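Local coordinates for putative uncharacterized protein PH0186 (Pyrococcus horikoshii, PDB 2ZTS), which probably binds and may hydrolyse ATP as a hexameric KaiC-like P-loop ATPase, holding ADP and magnesium, at residues 14-19 with 240-245; 25-30 with 172-177; 58-63 with 135-140; 215-220 with 232-237. All blocks are in the same frame, centred on the assembly; numbering follows the deposited sequence.

Contact 1. Residues 14-19 with 240-245; sequences SGIPGF and NGIVVY
Ile16 and Val244 meet where a loop near the start of the KaiC-like P-loop NTPase domain crosses strand 241-244, the outermost strand of the main sheet at that end within the chain. The Ile16 methyl CG2 does most of the touching: it lies 3.7 Å from Ile242 CG2 and nearly as close to CG2 of Val244. In Ile16 the first torsion sets CG1 beside the backbone N and CG2 anti to it (chi1 -69°), and Ile242 has the same first torsion, so in each isoleucine the gamma branch used here is the one anti to its own backbone nitrogen. CG2 of Val244 also reaches the Phe19 ring at CD1, 4.3 Å away, approaching obliquely.

A single backbone hydrogen bond joins the two segments: Val244 N donates to Pro17 O at 3.1 Å, almost straight at 171°. Just beyond it, Gly18 CA brings a C-H to Val244 O, 3.6 Å away and 168° at the hydrogen. The loop holds its own bend through an ST turn, Ile16 N donating to Ser14 OG at 2.9 Å. Helix 43-58, which follows the ADP-binding loop, packs its Phe46 on both Ile16 and Ile242, while Gln49 OE1 accepts from Ile242 N. The Pro17 ring lies beside the strand, its CD 3.4 Å from Ile242 O.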
loop_
_atom_site.group_PDB
_atom_site.type_symbol
_atom_site.label_atom_id
_atom_site.label_comp_id
_atom_site.label_asym_id
_atom_site.label_seq_id
_atom_site.Cartn_x
_atom_site.Cartn_y
_atom_site.Cartn_z
ATOM N N SER C 14 -0.710 -34.655 18.503
ATOM C CA SER C 14 -0.302 -33.260 18.591
ATOM C C SER C 14 -0.043 -32.931 20.028
ATOM O O SER C 14 0.790 -32.142 20.335
ATOM C CB SER C 14 -1.389 -32.318 18.067
ATOM O OG SER C 14 -2.523 -32.373 18.888
ATOM N N GLY C 15 -0.780 -33.559 20.905
ATOM C CA GLY C 15 -0.758 -33.173 22.295
ATOM C C GLY C 15 -1.856 -32.216 22.696
ATOM O O GLY C 15 -1.926 -31.841 23.863
ATOM N N ILE C 16 -2.745 -31.858 21.773
ATOM C CA ILE C 16 -3.731 -30.790 22.027
ATOM C C ILE C 16 -5.132 -31.411 21.936
ATOM O O ILE C 16 -5.565 -31.809 20.844
ATOM C CB ILE C 16 -3.550 -29.627 21.008
ATOM C CG1 ILE C 16 -2.216 -28.891 21.312
ATOM C CG2 ILE C 16 -4.776 -28.641 21.085
ATOM C CD1 ILE C 16 -1.589 -28.356 20.162
ATOM N N PRO C 17 -5.808 -31.554 23.082
ATOM C CA PRO C 17 -7.112 -32.225 23.093
ATOM C C PRO C 17 -8.009 -31.546 22.117
ATOM O O PRO C 17 -7.994 -30.313 22.015
ATOM C CB PRO C 17 -7.589 -32.069 24.534
ATOM C CG PRO C 17 -6.300 -31.879 25.344
ATOM C CD PRO C 17 -5.376 -31.152 24.445
ATOM N N GLY C 18 -8.733 -32.351 21.350
ATOM C CA GLY C 18 -9.649 -31.828 20.364
ATOM C C GLY C 18 -9.075 -31.615 18.980
ATOM O O GLY C 18 -9.841 -31.452 18.026
ATOM N N PHE C 19 -7.754 -31.680 18.843
ATOM C CA PHE C 19 -7.078 -31.317 17.610
ATOM C C PHE C 19 -6.796 -32.452 16.653
ATOM O O PHE C 19 -6.904 -32.278 15.442
ATOM C CB PHE C 19 -5.743 -30.618 17.937
ATOM C CG PHE C 19 -5.141 -29.947 16.776
ATOM C CD1 PHE C 19 -5.746 -28.802 16.242
ATOM C CD2 PHE C 19 -3.984 -30.433 16.194
ATOM C CE1 PHE C 19 -5.235 -28.192 15.149
ATOM C CE2 PHE C 19 -3.435 -29.795 15.117
ATOM C CZ PHE C 19 -4.057 -28.663 14.585
ATOM N N ASN C 240 -4.812 -25.933 31.954
ATOM C CA ASN C 240 -3.953 -27.006 31.469
ATOM C C ASN C 240 -3.624 -26.865 29.991
ATOM O O ASN C 240 -3.417 -27.825 29.347
ATOM C CB ASN C 240 -4.551 -28.409 31.812
ATOM C CG ASN C 240 -4.789 -28.592 33.317
ATOM O OD1 ASN C 240 -5.925 -28.506 33.774
ATOM N ND2 ASN C 240 -3.713 -28.776 34.100
ATOM N N GLY C 241 -3.501 -25.657 29.467
ATOM C CA GLY C 241 -3.114 -25.432 28.072
ATOM C C GLY C 241 -4.259 -25.327 27.071
ATOM O O GLY C 241 -5.406 -25.070 27.425
ATOM N N ILE C 242 -3.953 -25.549 25.801
ATOM C CA ILE C 242 -4.957 -25.437 24.764
ATOM C C ILE C 242 -5.920 -26.612 24.808
ATOM O O ILE C 242 -5.505 -27.781 25.014
ATOM C CB ILE C 242 -4.315 -25.305 23.376
ATOM C CG1 ILE C 242 -3.464 -24.052 23.338
ATOM C CG2 ILE C 242 -5.377 -25.219 22.298
ATOM C CD1 ILE C 242 -2.843 -23.747 22.007
ATOM N N VAL C 243 -7.196 -26.282 24.625
ATOM C CA VAL C 243 -8.247 -27.243 24.277
ATOM C C VAL C 243 -9.070 -26.676 23.093
ATOM O O VAL C 243 -9.601 -25.558 23.169
ATOM C CB VAL C 243 -9.236 -27.527 25.463
ATOM C CG1 VAL C 243 -10.352 -28.499 25.016
ATOM C CG2 VAL C 243 -8.537 -28.098 26.733
ATOM N N VAL C 244 -9.194 -27.465 22.036
ATOM C CA VAL C 244 -9.973 -27.150 20.861
ATOM C C VAL C 244 -11.353 -27.809 20.976
ATOM O O VAL C 244 -11.447 -28.930 21.438
ATOM C CB VAL C 244 -9.259 -27.669 19.634
ATOM C CG1 VAL C 244 -10.082 -27.446 18.385
ATOM C CG2 VAL C 244 -7.865 -27.003 19.523
ATOM N N TYR C 245 -12.411 -27.103 20.569
ATOM C CA TYR C 245 -13.808 -27.523 20.765
ATOM C C TYR C 245 -14.515 -27.817 19.434
ATOM O O TYR C 245 -13.992 -27.473 18.412
ATOM C CB TYR C 245 -14.532 -26.424 21.528
ATOM C CG TYR C 245 -14.066 -26.296 22.932
ATOM C CD1 TYR C 245 -14.365 -27.291 23.893
ATOM C CD2 TYR C 245 -13.314 -25.194 23.341
ATOM C CE1 TYR C 245 -13.921 -27.183 25.233
ATOM C CE2 TYR C 245 -12.878 -25.075 24.666
ATOM C CZ TYR C 245 -13.180 -26.069 25.600
ATOM O OH TYR C 245 -12.741 -25.921 26.886
#

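Contact 2. Residues 25-30 with 172-177; sequences GGFPEG and GVTTIL
Thr174 OG1 accepts a hydrogen bond from Gly30 N at 3.1 Å, with an angle of 160° at the hydrogen. It joins the turn after the short strand 27-28 to the start of strand 174-179, one of the parallel central strands of the P-loop NTPase fold. The two branches of the threonine meet different residues. Its first torsion (chi1 -63°) puts OG1 beside its own backbone N and the methyl CG2 anti to it; the hydroxyl thereby meets the glycine amide, with Glu29 CA also 3.6 Å from OG1, while CG2 lies 4.0 Å from Phe27 CB.

Phe27 points its beta carbon toward the strand, and its ring runs on past the threonine until CZ is 4.5 Å from Ile176 CD1, a loose apolar touch that approaches the ring obliquely. Phe46 and Phe50 of helix 43-58 add to this apolar cluster by packing on Ile176, and Phe50 also reaches Thr174. The Glu29 carboxylate makes a salt bridge with Arg10, and Glu29 O accepts from Arg76 of a neighbouring subunit, so the turn also takes part in the assembly. Beside the threonine bond the backbones come close without a second N-H bond, Gly30 CA directing a C-H at Val173 O from 3.4 Å.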
loop_
_atom_site.group_PDB
_atom_site.type_symbol
_atom_site.label_atom_id
_atom_site.label_comp_id
_atom_site.label_asym_id
_atom_site.label_seq_id
_atom_site.Cartn_x
_atom_site.Cartn_y
_atom_site.Cartn_z
ATOM N N GLY C 25 -5.924 -38.029 13.119
ATOM C CA GLY C 25 -5.161 -38.635 14.216
ATOM C C GLY C 25 -3.831 -37.958 14.536
ATOM O O GLY C 25 -3.204 -38.276 15.545
ATOM N N GLY C 26 -3.364 -37.006 13.731
ATOM C CA GLY C 26 -2.064 -36.383 14.012
ATOM C C GLY C 26 -1.312 -35.976 12.783
ATOM O O GLY C 26 -1.826 -36.163 11.682
ATOM N N PHE C 27 -0.135 -35.354 12.970
ATOM C CA PHE C 27 0.689 -34.908 11.864
ATOM C C PHE C 27 1.426 -36.086 11.197
ATOM O O PHE C 27 2.108 -36.849 11.901
ATOM C CB PHE C 27 1.777 -33.932 12.317
ATOM C CG PHE C 27 1.295 -32.779 13.111
ATOM C CD1 PHE C 27 0.573 -31.742 12.502
ATOM C CD2 PHE C 27 1.620 -32.664 14.457
ATOM C CE1 PHE C 27 0.172 -30.624 13.228
ATOM C CE2 PHE C 27 1.196 -31.517 15.199
ATOM C CZ PHE C 27 0.456 -30.514 14.563
ATOM N N PRO C 28 1.393 -36.189 9.859
ATOM C CA PRO C 28 2.261 -37.164 9.194
ATOM C C PRO C 28 3.683 -36.980 9.693
ATOM O O PRO C 28 4.244 -35.862 9.696
ATOM C CB PRO C 28 2.155 -36.819 7.700
ATOM C CG PRO C 28 0.898 -36.065 7.517
ATOM C CD PRO C 28 0.574 -35.417 8.890
ATOM N N GLU C 29 4.287 -38.092 10.094
ATOM C CA GLU C 29 5.675 -38.104 10.537
ATOM C C GLU C 29 6.602 -37.452 9.517
ATOM O O GLU C 29 6.515 -37.692 8.332
ATOM C CB GLU C 29 6.089 -39.588 10.855
ATOM C CG GLU C 29 7.451 -39.743 11.495
ATOM C CD GLU C 29 7.771 -41.196 11.931
ATOM O OE1 GLU C 29 6.920 -42.119 11.745
ATOM O OE2 GLU C 29 8.888 -41.401 12.488
ATOM N N GLY C 30 7.505 -36.598 9.977
ATOM C CA GLY C 30 8.448 -35.964 9.089
ATOM C C GLY C 30 7.988 -34.585 8.545
ATOM O O GLY C 30 8.789 -33.906 7.907
ATOM N N GLY C 172 14.502 -35.260 9.110
ATOM C CA GLY C 172 13.258 -35.998 9.106
ATOM C C GLY C 172 12.457 -36.006 10.397
ATOM O O GLY C 172 11.770 -36.991 10.641
ATOM N N VAL C 173 12.521 -34.949 11.232
ATOM C CA VAL C 173 11.669 -34.894 12.447
ATOM C C VAL C 173 10.338 -34.186 12.157
ATOM O O VAL C 173 10.111 -33.708 11.096
ATOM C CB VAL C 173 12.375 -34.306 13.698
ATOM C CG1 VAL C 173 13.556 -35.208 14.082
ATOM C CG2 VAL C 173 12.868 -32.848 13.497
ATOM N N THR C 174 9.404 -34.249 13.075
ATOM C CA THR C 174 8.135 -33.596 12.849
ATOM C C THR C 174 8.277 -32.271 13.538
ATOM O O THR C 174 8.523 -32.247 14.724
ATOM C CB THR C 174 7.029 -34.381 13.497
ATOM O OG1 THR C 174 6.916 -35.693 12.915
ATOM C CG2 THR C 174 5.668 -33.662 13.271
ATOM N N THR C 175 8.150 -31.188 12.780
ATOM C CA THR C 175 8.522 -29.851 13.200
ATOM C C THR C 175 7.376 -28.849 13.130
ATOM O O THR C 175 6.647 -28.860 12.123
ATOM C CB THR C 175 9.609 -29.370 12.248
ATOM O OG1 THR C 175 10.710 -30.291 12.310
ATOM C CG2 THR C 175 10.212 -27.973 12.682
ATOM N N ILE C 176 7.233 -27.991 14.167
ATOM C CA ILE C 176 6.457 -26.735 14.092
ATOM C C ILE C 176 7.407 -25.511 14.054
ATOM O O ILE C 176 8.313 -25.360 14.888
ATOM C CB ILE C 176 5.479 -26.612 15.253
ATOM C CG1 ILE C 176 4.433 -27.712 15.156
ATOM C CG2 ILE C 176 4.795 -25.203 15.290
ATOM C CD1 ILE C 176 3.587 -27.910 16.435
ATOM N N LEU C 177 7.208 -24.657 13.064
ATOM C CA LEU C 177 7.861 -23.356 12.940
ATOM C C LEU C 177 6.787 -22.331 13.131
ATOM O O LEU C 177 5.687 -22.461 12.569
ATOM C CB LEU C 177 8.441 -23.136 11.525
ATOM C CG LEU C 177 9.303 -24.254 10.930
ATOM C CD1 LEU C 177 9.592 -24.022 9.476
ATOM C CD2 LEU C 177 10.605 -24.333 11.712
#

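Contact 3. Residues 58-63 with 135-140; sequences YGEPGV and NAKRLV
Arg138 and Glu60 make a salt bridge where the neighbouring parallel strands 62-66 and 138-142 begin, in the sheet of the P-loop NTPase fold. The arginine, extended from CG to NE, grips the carboxylate side-on, but both nitrogens go to one oxygen: NE and NH2 each lie 2.8 Å from Glu60 OE1. That oxygen sits in the guanidinium plane, yet the two flat groups are turned 69° apart. NE meets OE1 on the anti side, somewhat out of the carboxylate plane, and NH2 comes from above that plane. NH2 also approaches the Tyr58 ring obliquely, 3.7 Å from Tyr58 CD2, with the ring and guanidinium planes 18° apart. The remaining nitrogen, Arg138 NH1, donates to Lys13 O and Phe50 O, so the buried guanidinium is bonded to Glu60 and to two backbone carbonyls.

Val63 works on the other face. Its CG2 reaches Ala136 CB at 3.8 Å, and its CB packs alongside Leu139 CD1, the two side chains pointing the same way. The parallel register is fixed by Val63 N to Arg138 O at 3.0 Å and Val140 N to Val63 O at 2.9 Å; before it, Pro61 O accepts from Lys137 N and, weakly, from Arg138 N. Helix 120-134 packs on Val63 through Val130, Val131 and Ile134, while helix 43-58 covers the face of Arg138 and Val140. Strands 94-97 and 174-179 continue the sheet on either side.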
loop_
_atom_site.group_PDB
_atom_site.type_symbol
_atom_site.label_atom_id
_atom_site.label_comp_id
_atom_site.label_asym_id
_atom_site.label_seq_id
_atom_site.Cartn_x
_atom_site.Cartn_y
_atom_site.Cartn_z
ATOM N N TYR C 58 3.426 -39.214 25.377
ATOM C CA TYR C 58 3.767 -40.162 24.301
ATOM C C TYR C 58 5.218 -40.590 24.295
ATOM O O TYR C 58 5.614 -41.295 23.401
ATOM C CB TYR C 58 3.395 -39.591 22.912
ATOM C CG TYR C 58 2.013 -39.001 22.858
ATOM C CD1 TYR C 58 0.896 -39.804 23.043
ATOM C CD2 TYR C 58 1.812 -37.624 22.646
ATOM C CE1 TYR C 58 -0.389 -39.289 23.028
ATOM C CE2 TYR C 58 0.502 -37.071 22.622
ATOM C CZ TYR C 58 -0.585 -37.927 22.808
ATOM O OH TYR C 58 -1.843 -37.452 22.812
ATOM N N GLY C 59 6.026 -40.151 25.256
ATOM C CA GLY C 59 7.401 -40.606 25.372
ATOM C C GLY C 59 8.333 -40.268 24.225
ATOM O O GLY C 59 9.374 -40.905 24.100
ATOM N N GLU C 60 7.986 -39.288 23.374
ATOM C CA GLU C 60 8.848 -38.891 22.258
ATOM C C GLU C 60 9.720 -37.699 22.683
ATOM O O GLU C 60 9.218 -36.692 23.186
ATOM C CB GLU C 60 8.003 -38.555 21.007
ATOM C CG GLU C 60 6.870 -39.567 20.680
ATOM C CD GLU C 60 6.151 -39.335 19.325
ATOM O OE1 GLU C 60 6.023 -38.171 18.848
ATOM O OE2 GLU C 60 5.657 -40.339 18.726
ATOM N N PRO C 61 11.035 -37.804 22.529
ATOM C CA PRO C 61 11.911 -36.683 22.913
ATOM C C PRO C 61 11.702 -35.488 21.993
ATOM O O PRO C 61 11.450 -35.706 20.814
ATOM C CB PRO C 61 13.339 -37.248 22.757
ATOM C CG PRO C 61 13.164 -38.808 22.646
ATOM C CD PRO C 61 11.781 -38.986 22.046
ATOM N N GLY C 62 11.809 -34.273 22.523
ATOM C CA GLY C 62 11.604 -33.053 21.767
ATOM C C GLY C 62 12.574 -31.923 22.027
ATOM O O GLY C 62 13.092 -31.742 23.132
ATOM N N VAL C 63 12.851 -31.160 20.980
ATOM C CA VAL C 63 13.687 -29.995 21.080
ATOM C C VAL C 63 12.851 -28.709 20.844
ATOM O O VAL C 63 12.291 -28.526 19.794
ATOM C CB VAL C 63 14.852 -30.058 20.106
ATOM C CG1 VAL C 63 15.683 -28.821 20.212
ATOM C CG2 VAL C 63 15.713 -31.313 20.353
ATOM N N ASN C 135 17.909 -38.061 20.238
ATOM C CA ASN C 135 17.046 -38.830 19.316
ATOM C C ASN C 135 15.628 -38.202 19.217
ATOM O O ASN C 135 14.614 -38.888 19.336
ATOM C CB ASN C 135 16.931 -40.269 19.792
ATOM C CG ASN C 135 16.520 -41.226 18.681
ATOM O OD1 ASN C 135 16.394 -40.847 17.518
ATOM N ND2 ASN C 135 16.341 -42.501 19.041
ATOM N N ALA C 136 15.589 -36.878 19.064
ATOM C CA ALA C 136 14.347 -36.115 19.066
ATOM C C ALA C 136 13.450 -36.643 17.943
ATOM O O ALA C 136 13.910 -36.931 16.865
ATOM C CB ALA C 136 14.660 -34.628 18.836
ATOM N N LYS C 137 12.171 -36.817 18.217
ATOM C CA LYS C 137 11.229 -37.004 17.149
ATOM C C LYS C 137 10.417 -35.687 16.887
ATOM O O LYS C 137 9.694 -35.624 15.907
ATOM C CB LYS C 137 10.322 -38.215 17.432
ATOM C CG LYS C 137 11.014 -39.594 17.295
ATOM C CD LYS C 137 10.345 -40.618 18.183
ATOM C CE LYS C 137 10.527 -42.100 17.735
ATOM N NZ LYS C 137 9.255 -42.884 18.042
ATOM N N ARG C 138 10.549 -34.675 17.749
ATOM C CA ARG C 138 9.747 -33.460 17.676
ATOM C C ARG C 138 10.658 -32.244 17.767
ATOM O O ARG C 138 11.657 -32.261 18.483
ATOM C CB ARG C 138 8.746 -33.458 18.802
ATOM C CG ARG C 138 7.561 -34.355 18.598
ATOM C CD ARG C 138 6.508 -34.247 19.679
ATOM N NE ARG C 138 5.695 -35.459 19.645
ATOM C CZ ARG C 138 4.386 -35.526 19.794
ATOM N NH1 ARG C 138 3.661 -34.464 20.052
ATOM N NH2 ARG C 138 3.772 -36.707 19.705
ATOM N N LEU C 139 10.341 -31.194 17.030
ATOM C CA LEU C 139 11.183 -29.989 16.981
ATOM C C LEU C 139 10.296 -28.738 16.868
ATOM O O LEU C 139 9.321 -28.761 16.151
ATOM C CB LEU C 139 12.160 -30.071 15.800
ATOM C CG LEU C 139 13.015 -28.813 15.540
ATOM C CD1 LEU C 139 13.903 -28.427 16.712
ATOM C CD2 LEU C 139 13.854 -29.029 14.254
ATOM N N VAL C 140 10.636 -27.678 17.563
ATOM C CA VAL C 140 9.941 -26.382 17.456
ATOM C C VAL C 140 11.001 -25.309 17.259
ATOM O O VAL C 140 12.026 -25.357 17.915
ATOM C CB VAL C 140 9.149 -26.069 18.734
ATOM C CG1 VAL C 140 8.777 -24.604 18.822
ATOM C CG2 VAL C 140 7.904 -26.923 18.802
#

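Contact 4. Residues 215-220 with 232-237; sequences KRYVLI and KYPFEI. With ADP (adenosine-5'-diphosphate), chain H.
The Phe235 ring carries Arg216 CB over the centre of one face, a CH-pi contact 3.8 Å from CB to the ring centroid, while Val218 N and Tyr217 O lie at its edge. The Arg216 guanidinium in turn has Ile237 CD1 over the centre of one face, 3.6 Å above the plane. At its edge are a water, which accepts from Arg216 NE and Ile237 N, and the ribose hydroxyl of ADP, with NH2 3.1 Å from O2'. Phe235 CG sits between its backbone N and carbonyl carbon (chi1 79°), from where the ring lies against the opposite strand.

Strands 214-223 and 233-238 form an antiparallel beta hairpin. Val218 and Tyr233 are a hydrogen-bonded pair: Val218 N to Tyr233 O and Tyr233 N to Val218 O are each 2.9 Å. Phe235 N reaches Arg216 O at 2.8 Å from above the carbonyl plane. The Lys232 and Tyr217 side chains cross at about a right angle, with Lys232 CE 3.6 Å from Tyr217 CB.

Arg216 NH1 donates to Gly40 O of the nucleotide-binding loop, and Lys222 and Met223 of a neighbouring subunit bond the same ADP. The hairpin thus brings a positive group to the ribose edge, while Ile237 CD1, 3.3 Å from ADP O4', supplies an apolar wall beside the sugar.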
loop_
_atom_site.group_PDB
_atom_site.type_symbol
_atom_site.label_atom_id
_atom_site.label_comp_id
_atom_site.label_asym_id
_atom_site.label_seq_id
_atom_site.Cartn_x
_atom_site.Cartn_y
_atom_site.Cartn_z
ATOM N N LYS C 215 -12.691 -13.956 20.478
ATOM C CA LYS C 215 -12.636 -15.407 20.809
ATOM C C LYS C 215 -11.565 -16.072 19.933
ATOM O O LYS C 215 -11.282 -15.643 18.823
ATOM C CB LYS C 215 -14.002 -16.091 20.618
ATOM C CG LYS C 215 -14.015 -17.718 20.846
ATOM C CD LYS C 215 -15.099 -18.196 21.865
ATOM C CE LYS C 215 -16.533 -18.489 21.255
ATOM N NZ LYS C 215 -16.529 -19.129 19.883
ATOM N N ARG C 216 -10.957 -17.124 20.443
ATOM C CA ARG C 216 -9.865 -17.775 19.725
ATOM C C ARG C 216 -10.362 -18.844 18.771
ATOM O O ARG C 216 -11.246 -19.639 19.104
ATOM C CB ARG C 216 -8.898 -18.388 20.702
ATOM C CG ARG C 216 -8.433 -17.451 21.774
ATOM C CD ARG C 216 -7.358 -18.141 22.556
ATOM N NE ARG C 216 -6.836 -17.372 23.644
ATOM C CZ ARG C 216 -5.947 -16.389 23.507
ATOM N NH1 ARG C 216 -5.468 -16.068 22.305
ATOM N NH2 ARG C 216 -5.521 -15.760 24.585
ATOM N N TYR C 217 -9.793 -18.836 17.582
ATOM C CA TYR C 217 -10.115 -19.808 16.556
ATOM C C TYR C 217 -8.825 -20.446 16.014
ATOM O O TYR C 217 -7.818 -19.811 15.930
ATOM C CB TYR C 217 -10.943 -19.144 15.439
ATOM C CG TYR C 217 -12.329 -18.707 15.878
ATOM C CD1 TYR C 217 -13.384 -19.631 16.041
ATOM C CD2 TYR C 217 -12.608 -17.348 16.122
ATOM C CE1 TYR C 217 -14.697 -19.193 16.449
ATOM C CE2 TYR C 217 -13.914 -16.908 16.534
ATOM C CZ TYR C 217 -14.938 -17.827 16.703
ATOM O OH TYR C 217 -16.176 -17.338 17.118
ATOM N N VAL C 218 -8.885 -21.731 15.697
ATOM C CA VAL C 218 -7.865 -22.428 14.887
ATOM C C VAL C 218 -8.459 -22.912 13.575
ATOM O O VAL C 218 -9.620 -23.331 13.506
ATOM C CB VAL C 218 -7.214 -23.590 15.668
ATOM C CG1 VAL C 218 -8.270 -24.610 16.135
ATOM C CG2 VAL C 218 -6.196 -24.291 14.852
ATOM N N LEU C 219 -7.657 -22.851 12.523
ATOM C CA LEU C 219 -8.045 -23.366 11.226
ATOM C C LEU C 219 -6.839 -24.108 10.626
ATOM O O LEU C 219 -5.684 -23.634 10.693
ATOM C CB LEU C 219 -8.436 -22.200 10.389
ATOM C CG LEU C 219 -8.742 -22.279 8.918
ATOM C CD1 LEU C 219 -9.989 -23.030 8.694
ATOM C CD2 LEU C 219 -8.906 -20.837 8.450
ATOM N N ILE C 220 -7.080 -25.289 10.116
ATOM C CA ILE C 220 -6.073 -25.994 9.329
ATOM C C ILE C 220 -6.270 -25.653 7.890
ATOM O O ILE C 220 -7.241 -26.087 7.266
ATOM C CB ILE C 220 -6.202 -27.484 9.495
ATOM C CG1 ILE C 220 -6.061 -27.849 10.956
ATOM C CG2 ILE C 220 -5.123 -28.213 8.657
ATOM C CD1 ILE C 220 -7.137 -28.714 11.394
ATOM N N LYS C 232 -13.343 -23.438 10.750
ATOM C CA LYS C 232 -12.792 -22.701 11.885
ATOM C C LYS C 232 -13.302 -23.397 13.140
ATOM O O LYS C 232 -14.476 -23.695 13.210
ATOM C CB LYS C 232 -13.316 -21.236 11.924
ATOM C CG LYS C 232 -12.569 -20.186 11.065
ATOM C CD LYS C 232 -12.615 -18.760 11.697
ATOM C CE LYS C 232 -11.170 -18.175 12.020
ATOM N NZ LYS C 232 -11.079 -16.667 12.405
ATOM N N TYR C 233 -12.437 -23.598 14.140
ATOM C CA TYR C 233 -12.814 -24.274 15.387
ATOM C C TYR C 233 -12.530 -23.352 16.556
ATOM O O TYR C 233 -11.416 -22.897 16.653
ATOM C CB TYR C 233 -12.045 -25.613 15.574
ATOM C CG TYR C 233 -12.495 -26.704 14.635
ATOM C CD1 TYR C 233 -13.443 -27.683 15.029
ATOM C CD2 TYR C 233 -12.039 -26.736 13.335
ATOM C CE1 TYR C 233 -13.884 -28.666 14.124
ATOM C CE2 TYR C 233 -12.458 -27.686 12.453
ATOM C CZ TYR C 233 -13.393 -28.654 12.852
ATOM O OH TYR C 233 -13.804 -29.587 11.944
ATOM N N PRO C 234 -13.466 -23.111 17.479
ATOM C CA PRO C 234 -13.143 -22.342 18.700
ATOM C C PRO C 234 -12.103 -23.002 19.583
ATOM O O PRO C 234 -12.056 -24.254 19.677
ATOM C CB PRO C 234 -14.479 -22.317 19.480
ATOM C CG PRO C 234 -15.275 -23.430 18.936
ATOM C CD PRO C 234 -14.879 -23.550 17.472
ATOM N N PHE C 235 -11.274 -22.206 20.261
ATOM C CA PHE C 235 -10.443 -22.802 21.303
ATOM C C PHE C 235 -10.179 -21.932 22.481
ATOM O O PHE C 235 -10.362 -20.724 22.459
ATOM C CB PHE C 235 -9.130 -23.418 20.742
ATOM C CG PHE C 235 -7.994 -22.416 20.434
ATOM C CD1 PHE C 235 -7.036 -22.106 21.385
ATOM C CD2 PHE C 235 -7.819 -21.923 19.160
ATOM C CE1 PHE C 235 -5.950 -21.267 21.095
ATOM C CE2 PHE C 235 -6.743 -21.075 18.826
ATOM C CZ PHE C 235 -5.806 -20.731 19.792
ATOM N N GLU C 236 -9.719 -22.584 23.531
ATOM C CA GLU C 236 -9.358 -21.878 24.723
ATOM C C GLU C 236 -7.975 -22.259 25.152
ATOM O O GLU C 236 -7.559 -23.399 24.987
ATOM C CB GLU C 236 -10.316 -22.226 25.860
ATOM C CG GLU C 236 -11.513 -21.295 25.958
ATOM C CD GLU C 236 -12.311 -21.583 27.228
ATOM O OE1 GLU C 236 -12.867 -20.606 27.850
ATOM O OE2 GLU C 236 -12.329 -22.810 27.598
ATOM N N ILE C 237 -7.316 -21.276 25.756
ATOM C CA ILE C 237 -6.115 -21.471 26.546
ATOM C C ILE C 237 -6.515 -21.532 28.002
ATOM O O ILE C 237 -6.793 -20.514 28.633
ATOM C CB ILE C 237 -5.133 -20.290 26.320
ATOM C CG1 ILE C 237 -4.887 -20.129 24.825
ATOM C CG2 ILE C 237 -3.818 -20.529 27.104
ATOM C CD1 ILE C 237 -3.723 -19.120 24.463
HETATM P PB ADP H . 1.897 -15.864 20.890
HETATM O O1B ADP H . 1.019 -16.185 19.758
HETATM O O2B ADP H . 2.228 -14.369 20.976
HETATM O O3B ADP H . 3.218 -16.714 20.907
HETATM P PA ADP H . 1.264 -17.069 23.483
HETATM O O1A ADP H . 1.344 -18.595 23.257
HETATM O O2A ADP H . 2.483 -16.501 24.170
HETATM O O3A ADP H . 0.909 -16.250 22.124
HETATM O "O5'" ADP H . -0.093 -16.854 24.282
HETATM C "C5'" ADP H . -0.136 -16.284 25.550
HETATM C "C4'" ADP H . -1.561 -16.134 26.028
HETATM O "O4'" ADP H . -2.108 -17.268 26.660
HETATM C "C3'" ADP H . -1.650 -14.982 27.008
HETATM O "O3'" ADP H . -1.638 -13.772 26.248
HETATM C "C2'" ADP H . -2.907 -15.329 27.781
HETATM O "O2'" ADP H . -4.053 -14.883 27.145
HETATM C "C1'" ADP H . -2.940 -16.862 27.753
HETATM N N9 ADP H . -2.353 -17.479 28.952
HETATM C C8 ADP H . -1.016 -17.459 29.331
HETATM N N7 ADP H . -0.873 -18.172 30.469
HETATM C C5 ADP H . -2.110 -18.599 30.847
HETATM C C6 ADP H . -2.561 -19.361 31.921
HETATM N N6 ADP H . -1.701 -20.046 32.689
HETATM N N1 ADP H . -3.921 -19.669 32.000
HETATM C C2 ADP H . -4.808 -19.226 31.032
HETATM N N3 ADP H . -4.351 -18.470 29.947
HETATM C C4 ADP H . -3.038 -18.176 29.879
HETATM O O HOH W 1 -8.769 -18.625 25.798
#

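All four contacts reach the same mixed sheet. Contacts 2 and 3 share its parallel part, their centres about 10 Å apart, where strands 174-179 and 138-142 are neighbours; contacts 1 and 4, also about 10 Å apart by centres, share the antiparallel end, where strand 241-244 follows strand 233-238. Contacts 3 and 4 are the most distant pair, about 25 Å between centres. Along the chain contact 3 is nested inside contact 2, and contacts 2 and 4 follow one another inside the span closed by contact 1. Helix 43-58 packs on contacts 1, 2 and 3. The antiparallel end lies beside ADP, and contacts 2 and 4 touch a neighbouring subunit, consistent with nucleotide sites formed between subunits.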